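Local coordinates for telomerase reverse transcriptase (Candida tropicalis MYA-3404, PDB 6ZD1), which probably extends chromosome ends as the catalytic reverse transcriptase of telomerase, copying a template within the enzyme's RNA component into telomeric DNA repeats, at residues 2-8 with 44-49; 73-79 with 194-200; 86-90 with 171-175. All coordinates share one frame. Residues are numbered along the deposited sequence.

Interaction 1 of 3, residues 2-8 with 44-49; sequences EIIRTNV and IISNDK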
loop_
_atom_site.group_PDB
_atom_site.type_symbol
_atom_site.label_atom_id
_atom_site.label_comp_id
_atom_site.label_asym_id
_atom_site.label_seq_id
_atom_site.Cartn_x
_atom_site.Cartn_y
_atom_site.Cartn_z
ATOM N N GLU A 2 -30.907 3.381 11.572
ATOM C CA GLU A 2 -29.739 4.251 11.616
ATOM C C GLU A 2 -28.627 3.756 10.689
ATOM O O GLU A 2 -27.445 3.942 10.968
ATOM C CB GLU A 2 -29.223 4.365 13.050
ATOM C CG GLU A 2 -28.995 3.032 13.732
ATOM C CD GLU A 2 -28.659 3.190 15.197
ATOM O OE1 GLU A 2 -29.165 4.147 15.823
ATOM O OE2 GLU A 2 -27.882 2.361 15.718
ATOM N N ILE A 3 -29.023 3.119 9.589
ATOM C CA ILE A 3 -28.105 2.705 8.538
ATOM C C ILE A 3 -28.281 3.546 7.280
ATOM O O ILE A 3 -27.302 3.890 6.614
ATOM C CB ILE A 3 -28.273 1.199 8.229
ATOM C CG1 ILE A 3 -27.621 0.351 9.323
ATOM C CG2 ILE A 3 -27.693 0.846 6.868
ATOM C CD1 ILE A 3 -26.122 0.543 9.433
ATOM N N ILE A 4 -29.521 3.886 6.948
ATOM C CA ILE A 4 -29.846 4.768 5.834
ATOM C C ILE A 4 -30.142 6.144 6.418
ATOM O O ILE A 4 -31.138 6.325 7.127
ATOM C CB ILE A 4 -31.041 4.236 5.032
ATOM C CG1 ILE A 4 -30.863 2.743 4.760
ATOM C CG2 ILE A 4 -31.228 5.026 3.737
ATOM C CD1 ILE A 4 -32.045 2.094 4.079
ATOM N N ARG A 5 -29.285 7.119 6.124
ATOM C CA ARG A 5 -29.454 8.490 6.598
ATOM C C ARG A 5 -29.803 9.424 5.441
ATOM O O ARG A 5 -29.347 10.567 5.375
ATOM C CB ARG A 5 -28.211 8.965 7.350
ATOM C CG ARG A 5 -28.282 8.726 8.868
ATOM C CD ARG A 5 -26.914 8.423 9.486
ATOM N NE ARG A 5 -26.304 7.230 8.901
ATOM C CZ ARG A 5 -25.185 6.658 9.338
ATOM N NH1 ARG A 5 -24.536 7.162 10.382
ATOM N NH2 ARG A 5 -24.713 5.576 8.731
ATOM N N THR A 6 -30.610 8.922 4.508
ATOM C CA THR A 6 -31.227 9.717 3.457
ATOM C C THR A 6 -32.691 9.308 3.355
ATOM O O THR A 6 -33.076 8.215 3.777
ATOM C CB THR A 6 -30.515 9.536 2.104
ATOM O OG1 THR A 6 -30.371 8.140 1.817
ATOM C CG2 THR A 6 -29.137 10.182 2.129
ATOM N N ASN A 7 -33.516 10.198 2.810
ATOM C CA ASN A 7 -34.940 9.917 2.707
ATOM C C ASN A 7 -35.240 9.188 1.399
ATOM O O ASN A 7 -34.362 8.974 0.560
ATOM C CB ASN A 7 -35.759 11.204 2.834
ATOM C CG ASN A 7 -35.360 12.266 1.822
ATOM O OD1 ASN A 7 -34.807 11.968 0.767
ATOM N ND2 ASN A 7 -35.646 13.523 2.147
ATOM N N VAL A 8 -36.505 8.791 1.227
ATOM C CA VAL A 8 -36.914 8.113 -0.001
ATOM C C VAL A 8 -36.687 9.010 -1.208
ATOM O O VAL A 8 -36.330 8.533 -2.292
ATOM C CB VAL A 8 -38.389 7.671 0.093
ATOM C CG1 VAL A 8 -38.754 6.787 -1.091
ATOM C CG2 VAL A 8 -38.654 6.959 1.409
ATOM N N ILE A 44 -37.603 -0.591 2.573
ATOM C CA ILE A 44 -36.254 -0.793 3.089
ATOM C C ILE A 44 -35.945 0.233 4.170
ATOM O O ILE A 44 -35.458 -0.109 5.254
ATOM C CB ILE A 44 -35.227 -0.738 1.946
ATOM C CG1 ILE A 44 -35.419 -1.930 1.008
ATOM C CG2 ILE A 44 -33.810 -0.707 2.508
ATOM C CD1 ILE A 44 -34.487 -1.930 -0.178
ATOM N N ILE A 45 -36.247 1.506 3.900
ATOM C CA ILE A 45 -36.010 2.554 4.888
ATOM C C ILE A 45 -36.854 2.310 6.132
ATOM O O ILE A 45 -36.408 2.549 7.261
ATOM C CB ILE A 45 -36.276 3.939 4.269
ATOM C CG1 ILE A 45 -35.233 4.240 3.194
ATOM C CG2 ILE A 45 -36.249 5.025 5.331
ATOM C CD1 ILE A 45 -35.355 5.628 2.597
ATOM N N SER A 46 -38.079 1.809 5.951
ATOM C CA SER A 46 -38.931 1.532 7.102
ATOM C C SER A 46 -38.357 0.416 7.962
ATOM O O SER A 46 -38.346 0.519 9.195
ATOM C CB SER A 46 -40.346 1.175 6.645
ATOM O OG SER A 46 -40.379 -0.110 6.051
ATOM N N ASN A 47 -37.866 -0.653 7.333
ATOM C CA ASN A 47 -37.237 -1.721 8.099
ATOM C C ASN A 47 -36.001 -1.220 8.825
ATOM O O ASN A 47 -35.707 -1.671 9.938
ATOM C CB ASN A 47 -36.883 -2.889 7.177
ATOM C CG ASN A 47 -38.112 -3.597 6.646
ATOM O OD1 ASN A 47 -39.145 -3.646 7.312
ATOM N ND2 ASN A 47 -38.006 -4.151 5.443
ATOM N N ASP A 48 -35.287 -0.267 8.223
ATOM C CA ASP A 48 -34.092 0.290 8.849
ATOM C C ASP A 48 -34.421 0.967 10.177
ATOM O O ASP A 48 -33.665 0.843 11.148
ATOM C CB ASP A 48 -33.428 1.277 7.890
ATOM C CG ASP A 48 -32.163 1.880 8.454
ATOM O OD1 ASP A 48 -31.524 1.239 9.315
ATOM O OD2 ASP A 48 -31.814 3.004 8.040
ATOM N N LYS A 49 -35.548 1.679 10.243
ATOM C CA LYS A 49 -35.849 2.450 11.446
ATOM C C LYS A 49 -36.297 1.560 12.600
ATOM O O LYS A 49 -36.044 1.889 13.764
ATOM C CB LYS A 49 -36.913 3.508 11.148
ATOM C CG LYS A 49 -36.621 4.363 9.923
ATOM C CD LYS A 49 -35.191 4.888 9.910
ATOM C CE LYS A 49 -34.846 5.488 8.550
ATOM N NZ LYS A 49 -33.419 5.903 8.423
#
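The carboxylate of Asp48 gathers three consecutive backbone amides of the N-terminal segment. Ile4 N donates to Asp48 OD2 at 2.7 Å with an N-H...O angle of 164°, the shortest of the set, and straighter than either bond from Ile3 N (144° and 145°); Ile3 N reaches both oxygens, OD1 at 3.1 Å and OD2 at 3.2 Å, and Glu2 N lies 3.2 Å from Asp48 OD1. OD1 also bonds the hydroxyl of Tyr53, while Lys49 NZ forms a salt bridge with Asp48 OD2 at 3.3 Å and sits 2.7 Å from Ile4 O. One helical turn back, packing takes over. Ile4 CD1 rests 3.7 Å from Ile44 CG2 and 3.9 Å from Ile45 CG1, and Val8 CG2 meets Ile45 CD1 at 3.8 Å. Ile4 also touches Leu171 of helix 158-179, so it is wedged between two helices. Asn7 is the N-cap of helix 8-14, its OD1 accepting from Glu10 N. The arrangement is that of an irregular N-terminal segment fastened to a helix by a buried carboxylate that binds successive main-chain NH groups.

Interaction 2 of 3, residues 73-79 with 194-200; sequences IDYSTKF and FYFTHSI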
loop_
_atom_site.group_PDB
_atom_site.type_symbol
_atom_site.label_atom_id
_atom_site.label_comp_id
_atom_site.label_asym_id
_atom_site.label_seq_id
_atom_site.Cartn_x
_atom_site.Cartn_y
_atom_site.Cartn_z
ATOM N N ILE A 73 -4.645 -9.937 16.747
ATOM C CA ILE A 73 -5.654 -10.269 15.734
ATOM C C ILE A 73 -6.735 -11.220 16.221
ATOM O O ILE A 73 -7.786 -11.322 15.581
ATOM C CB ILE A 73 -5.044 -10.923 14.481
ATOM C CG1 ILE A 73 -3.527 -11.054 14.621
ATOM C CG2 ILE A 73 -5.429 -10.137 13.230
ATOM C CD1 ILE A 73 -2.897 -11.930 13.562
ATOM N N ASP A 74 -6.508 -11.917 17.331
ATOM C CA ASP A 74 -7.500 -12.851 17.856
ATOM C C ASP A 74 -8.766 -12.138 18.341
ATOM O O ASP A 74 -9.833 -12.759 18.438
ATOM C CB ASP A 74 -6.852 -13.699 18.944
ATOM C CG ASP A 74 -5.643 -14.479 18.428
ATOM O OD1 ASP A 74 -5.628 -14.835 17.225
ATOM O OD2 ASP A 74 -4.714 -14.732 19.233
ATOM N N TYR A 75 -8.669 -10.853 18.678
ATOM C CA TYR A 75 -9.855 -10.081 19.040
ATOM C C TYR A 75 -10.780 -9.807 17.854
ATOM O O TYR A 75 -11.949 -9.455 18.060
ATOM C CB TYR A 75 -9.439 -8.733 19.626
ATOM C CG TYR A 75 -8.663 -8.780 20.917
ATOM C CD1 TYR A 75 -9.325 -8.841 22.148
ATOM C CD2 TYR A 75 -7.281 -8.729 20.915
ATOM C CE1 TYR A 75 -8.630 -8.894 23.337
ATOM C CE2 TYR A 75 -6.581 -8.748 22.089
ATOM C CZ TYR A 75 -7.255 -8.818 23.304
ATOM O OH TYR A 75 -6.539 -8.861 24.479
ATOM N N SER A 76 -10.287 -9.918 16.626
ATOM C CA SER A 76 -11.098 -9.579 15.468
ATOM C C SER A 76 -12.260 -10.553 15.326
ATOM O O SER A 76 -12.171 -11.722 15.713
ATOM C CB SER A 76 -10.252 -9.594 14.197
ATOM O OG SER A 76 -9.851 -10.912 13.849
ATOM N N THR A 77 -13.363 -10.057 14.772
ATOM C CA THR A 77 -14.496 -10.931 14.504
ATOM C C THR A 77 -14.167 -11.864 13.345
ATOM O O THR A 77 -13.687 -11.420 12.297
ATOM C CB THR A 77 -15.740 -10.110 14.176
ATOM O OG1 THR A 77 -15.958 -9.131 15.200
ATOM C CG2 THR A 77 -16.958 -11.014 14.078
ATOM N N LYS A 78 -14.423 -13.157 13.534
ATOM C CA LYS A 78 -14.179 -14.122 12.473
ATOM C C LYS A 78 -14.996 -13.760 11.240
ATOM O O LYS A 78 -16.104 -13.224 11.335
ATOM C CB LYS A 78 -14.527 -15.535 12.939
ATOM C CG LYS A 78 -13.766 -15.978 14.176
ATOM C CD LYS A 78 -12.273 -15.737 14.012
ATOM C CE LYS A 78 -11.514 -16.063 15.288
ATOM N NZ LYS A 78 -10.051 -15.840 15.131
ATOM N N PHE A 79 -14.432 -14.054 10.066
ATOM C CA PHE A 79 -15.048 -13.595 8.828
ATOM C C PHE A 79 -16.422 -14.219 8.616
ATOM O O PHE A 79 -17.316 -13.570 8.060
ATOM C CB PHE A 79 -14.135 -13.894 7.639
ATOM C CG PHE A 79 -14.634 -13.323 6.343
ATOM C CD1 PHE A 79 -14.664 -11.952 6.144
ATOM C CD2 PHE A 79 -15.080 -14.153 5.328
ATOM C CE1 PHE A 79 -15.128 -11.416 4.957
ATOM C CE2 PHE A 79 -15.542 -13.625 4.135
ATOM C CZ PHE A 79 -15.568 -12.253 3.952
ATOM N N PHE A 194 -9.172 -7.552 8.528
ATOM C CA PHE A 194 -9.601 -7.925 9.865
ATOM C C PHE A 194 -10.632 -6.945 10.392
ATOM O O PHE A 194 -10.429 -5.728 10.340
ATOM C CB PHE A 194 -8.395 -8.022 10.790
ATOM C CG PHE A 194 -7.473 -9.132 10.414
ATOM C CD1 PHE A 194 -6.164 -8.883 10.041
ATOM C CD2 PHE A 194 -7.936 -10.438 10.390
ATOM C CE1 PHE A 194 -5.329 -9.928 9.689
ATOM C CE2 PHE A 194 -7.106 -11.480 10.033
ATOM C CZ PHE A 194 -5.800 -11.226 9.686
ATOM N N TYR A 195 -11.747 -7.489 10.869
ATOM C CA TYR A 195 -12.852 -6.706 11.401
ATOM C C TYR A 195 -12.764 -6.710 12.924
ATOM O O TYR A 195 -12.963 -7.749 13.564
ATOM C CB TYR A 195 -14.186 -7.274 10.920
ATOM C CG TYR A 195 -14.401 -7.176 9.424
ATOM C CD1 TYR A 195 -13.740 -8.025 8.542
ATOM C CD2 TYR A 195 -15.281 -6.244 8.894
ATOM C CE1 TYR A 195 -13.945 -7.934 7.173
ATOM C CE2 TYR A 195 -15.493 -6.150 7.534
ATOM C CZ TYR A 195 -14.825 -6.992 6.678
ATOM O OH TYR A 195 -15.042 -6.888 5.320
ATOM N N PHE A 196 -12.454 -5.551 13.496
ATOM C CA PHE A 196 -12.510 -5.330 14.935
ATOM C C PHE A 196 -13.742 -4.494 15.241
ATOM O O PHE A 196 -13.944 -3.442 14.625
ATOM C CB PHE A 196 -11.254 -4.617 15.444
ATOM C CG PHE A 196 -9.987 -5.394 15.248
ATOM C CD1 PHE A 196 -9.511 -6.228 16.248
ATOM C CD2 PHE A 196 -9.264 -5.286 14.070
ATOM C CE1 PHE A 196 -8.344 -6.944 16.077
ATOM C CE2 PHE A 196 -8.095 -6.000 13.893
ATOM C CZ PHE A 196 -7.633 -6.828 14.900
ATOM N N THR A 197 -14.570 -4.964 16.172
ATOM C CA THR A 197 -15.696 -4.157 16.623
ATOM C C THR A 197 -15.184 -2.865 17.245
ATOM O O THR A 197 -14.124 -2.837 17.875
ATOM C CB THR A 197 -16.552 -4.924 17.632
ATOM O OG1 THR A 197 -15.812 -5.121 18.839
ATOM C CG2 THR A 197 -16.967 -6.275 17.069
ATOM N N HIS A 198 -15.945 -1.781 17.055
ATOM C CA HIS A 198 -15.498 -0.474 17.531
ATOM C C HIS A 198 -15.200 -0.501 19.024
ATOM O O HIS A 198 -14.243 0.132 19.482
ATOM C CB HIS A 198 -16.547 0.598 17.223
ATOM C CG HIS A 198 -16.706 0.897 15.762
ATOM N ND1 HIS A 198 -15.668 1.350 14.976
ATOM C CD2 HIS A 198 -17.787 0.820 14.951
ATOM C CE1 HIS A 198 -16.100 1.528 13.738
ATOM N NE2 HIS A 198 -17.383 1.217 13.697
ATOM N N SER A 199 -15.997 -1.246 19.798
ATOM C CA SER A 199 -15.788 -1.293 21.242
ATOM C C SER A 199 -14.446 -1.928 21.592
ATOM O O SER A 199 -13.722 -1.425 22.459
ATOM C CB SER A 199 -16.940 -2.039 21.922
ATOM O OG SER A 199 -17.196 -3.289 21.303
ATOM N N ILE A 200 -14.093 -3.033 20.932
ATOM C CA ILE A 200 -12.836 -3.692 21.273
ATOM C C ILE A 200 -11.657 -3.030 20.569
ATOM O O ILE A 200 -10.532 -3.058 21.081
ATOM C CB ILE A 200 -12.908 -5.198 20.962
ATOM C CG1 ILE A 200 -11.881 -5.960 21.799
ATOM C CG2 ILE A 200 -12.671 -5.465 19.486
ATOM C CD1 ILE A 200 -12.057 -5.783 23.293
HETATM O O HOH W 1 -11.346 -10.626 10.513
#
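Ile73 sets its CG2 methyl over the face of the Phe194 ring, 3.4 Å from the centroid and 8° off the normal, a nearly axial CH-pi contact. A second one follows two residues further along the strand, where Ser76 CB stands 3.9 Å above the Phe196 centroid, 15° off the normal; Tyr75 CB approaches the edge of that ring, 4.1 Å from Phe196 CE1. Ser76 OG turns back to Ile73 O at 2.7 Å, tying the 73-76 turn together. Between the backbones, Thr77 N donates to Tyr195 O at 2.6 Å and 151°, and a water spans the remaining gap, donating to Thr77 O (3.0 Å) and accepting from Tyr195 N (3.2 Å). Tyr75 CD1 packs on Ile200 CG1 at 3.9 Å, and Phe79 CD1 lies 4.2 Å from Tyr195 CE1, whose hydroxyl bonds Leu116 O. Strand 193-197 pairs antiparallel with 180-184 across its other edge, so residues 76-77, which are loop and not strand, lie along the open edge of a two-stranded beta hairpin, held by one direct hydrogen bond and one water bridge.

Interaction 3 of 3, residues 86-90 with 171-175; sequences VLIIM and LVKNI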
loop_
_atom_site.group_PDB
_atom_site.type_symbol
_atom_site.label_atom_id
_atom_site.label_comp_id
_atom_site.label_asym_id
_atom_site.label_seq_id
_atom_site.Cartn_x
_atom_site.Cartn_y
_atom_site.Cartn_z
ATOM N N VAL A 86 -23.855 -9.380 8.509
ATOM C CA VAL A 86 -24.210 -8.547 7.362
ATOM C C VAL A 86 -25.441 -9.101 6.651
ATOM O O VAL A 86 -26.392 -8.368 6.358
ATOM C CB VAL A 86 -23.010 -8.415 6.408
ATOM C CG1 VAL A 86 -23.419 -7.690 5.138
ATOM C CG2 VAL A 86 -21.872 -7.682 7.104
ATOM N N LEU A 87 -25.447 -10.408 6.371
ATOM C CA LEU A 87 -26.571 -10.994 5.645
ATOM C C LEU A 87 -27.845 -10.996 6.481
ATOM O O LEU A 87 -28.946 -10.882 5.931
ATOM C CB LEU A 87 -26.226 -12.414 5.196
ATOM C CG LEU A 87 -25.068 -12.525 4.201
ATOM C CD1 LEU A 87 -24.886 -13.964 3.733
ATOM C CD2 LEU A 87 -25.288 -11.589 3.018
ATOM N N ILE A 88 -27.716 -11.113 7.804
ATOM C CA ILE A 88 -28.886 -11.039 8.671
ATOM C C ILE A 88 -29.496 -9.643 8.622
ATOM O O ILE A 88 -30.724 -9.490 8.574
ATOM C CB ILE A 88 -28.510 -11.455 10.107
ATOM C CG1 ILE A 88 -28.395 -12.980 10.204
ATOM C CG2 ILE A 88 -29.517 -10.917 11.115
ATOM C CD1 ILE A 88 -27.968 -13.479 11.566
ATOM N N ILE A 89 -28.654 -8.605 8.624
ATOM C CA ILE A 89 -29.158 -7.242 8.461
ATOM C C ILE A 89 -29.808 -7.082 7.091
ATOM O O ILE A 89 -30.912 -6.539 6.965
ATOM C CB ILE A 89 -28.031 -6.216 8.671
ATOM C CG1 ILE A 89 -27.337 -6.433 10.017
ATOM C CG2 ILE A 89 -28.589 -4.803 8.611
ATOM C CD1 ILE A 89 -28.061 -5.836 11.179
HETATM N N MSE A 90 -29.135 -7.557 6.046
HETATM C CA MSE A 90 -29.637 -7.426 4.682
HETATM C C MSE A 90 -30.967 -8.140 4.495
HETATM O O MSE A 90 -31.853 -7.641 3.804
HETATM C CB MSE A 90 -28.612 -7.965 3.677
HETATM C CG MSE A 90 -27.336 -7.135 3.587
HETATM SE SE MSE A 90 -27.695 -5.258 3.189
HETATM C CE MSE A 90 -28.619 -5.501 1.491
ATOM N N LEU A 171 -25.846 0.615 1.747
ATOM C CA LEU A 171 -26.306 -0.327 2.760
ATOM C C LEU A 171 -25.161 -1.178 3.300
ATOM O O LEU A 171 -24.852 -1.131 4.496
ATOM C CB LEU A 171 -27.414 -1.213 2.191
ATOM C CG LEU A 171 -28.758 -0.517 2.003
ATOM C CD1 LEU A 171 -29.801 -1.496 1.507
ATOM C CD2 LEU A 171 -29.181 0.087 3.317
ATOM N N VAL A 172 -24.502 -1.944 2.424
ATOM C CA VAL A 172 -23.499 -2.898 2.890
ATOM C C VAL A 172 -22.341 -2.175 3.564
ATOM O O VAL A 172 -21.906 -2.554 4.657
ATOM C CB VAL A 172 -23.014 -3.780 1.724
ATOM C CG1 VAL A 172 -21.886 -4.701 2.184
ATOM C CG2 VAL A 172 -24.171 -4.596 1.162
ATOM N N LYS A 173 -21.864 -1.087 2.957
ATOM C CA LYS A 173 -20.688 -0.408 3.490
ATOM C C LYS A 173 -20.984 0.243 4.836
ATOM O O LYS A 173 -20.172 0.157 5.765
ATOM C CB LYS A 173 -20.178 0.626 2.486
ATOM C CG LYS A 173 -18.988 1.435 2.973
ATOM C CD LYS A 173 -18.650 2.549 2.001
ATOM C CE LYS A 173 -17.826 2.039 0.840
ATOM N NZ LYS A 173 -16.456 1.681 1.294
ATOM N N ASN A 174 -22.143 0.891 4.971
ATOM C CA ASN A 174 -22.464 1.534 6.242
ATOM C C ASN A 174 -22.658 0.516 7.355
ATOM O O ASN A 174 -22.324 0.797 8.510
ATOM C CB ASN A 174 -23.703 2.413 6.103
ATOM C CG ASN A 174 -23.444 3.639 5.256
ATOM O OD1 ASN A 174 -22.295 3.998 5.008
ATOM N ND2 ASN A 174 -24.511 4.289 4.810
ATOM N N ILE A 175 -23.202 -0.659 7.034
ATOM C CA ILE A 175 -23.306 -1.718 8.033
ATOM C C ILE A 175 -21.926 -2.086 8.557
ATOM O O ILE A 175 -21.718 -2.203 9.772
ATOM C CB ILE A 175 -24.030 -2.937 7.435
ATOM C CG1 ILE A 175 -25.498 -2.598 7.182
ATOM C CG2 ILE A 175 -23.880 -4.149 8.343
ATOM C CD1 ILE A 175 -26.181 -3.557 6.245
#
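Two alpha-helical turns, 86-90 and 171-175, cross with their axes 10.5 Å apart at closest approach and their N-to-C directions at 129°, oblique but closer to antiparallel than parallel. Each has its i to i-4 bond, Met90 N to Val86 O at 2.9 Å and Ile175 N to Leu171 O at 3.1 Å. The nearest CA pair, Val86 and Ile175, is still 6.9 Å apart, so side chains fill the interface. Ile175 covers most ground: its CD1 lies 3.6 Å from Ile89 CG2 and 3.8 Å from Met90 SE, and its CG2 is 4.2 Å from Val86 CG2. Selenomethionine Met90 extends across the gap, SE also approaching Val172 CG2 at 4.1 Å and Leu171 CB at 4.2 Å. All six touching residues are buried and apolar. Helix 104-117 covers one flank, through Ile112 and Leu116 on Val86 and Phe115 on Val172, while Tyr53 and Ile56 of helix 53-60 pack on Ile89. The crossing of helices 79-93 and 158-179 therefore lies inside a bundle of at least four helices.

Overall arrangement
Helix 158-179 connects interactions 1 and 3, whose centres are 12 Å apart. Ile4 CG1 lies 3.5 Å from Leu171 CD2 and Ile3 CD1 3.9 Å from Ile175 CA, so the N-terminal segment packs directly on one partner of the helix crossing. Interaction 2 is separate: its centre is 17 Å from that of interaction 3 and 26 Å from that of interaction 1, with nearest atoms about 7 and 10 Å away. The chain still couples 2 and 3, because 73-79 leads into helix 79-93 and helix 158-179 runs into the hairpin containing 194-197; interaction 3 is nested inside the loop closed by interaction 2. Both helices of interaction 3 and the 194-200 side of interaction 2 belong to the telomerase RNA-binding domain.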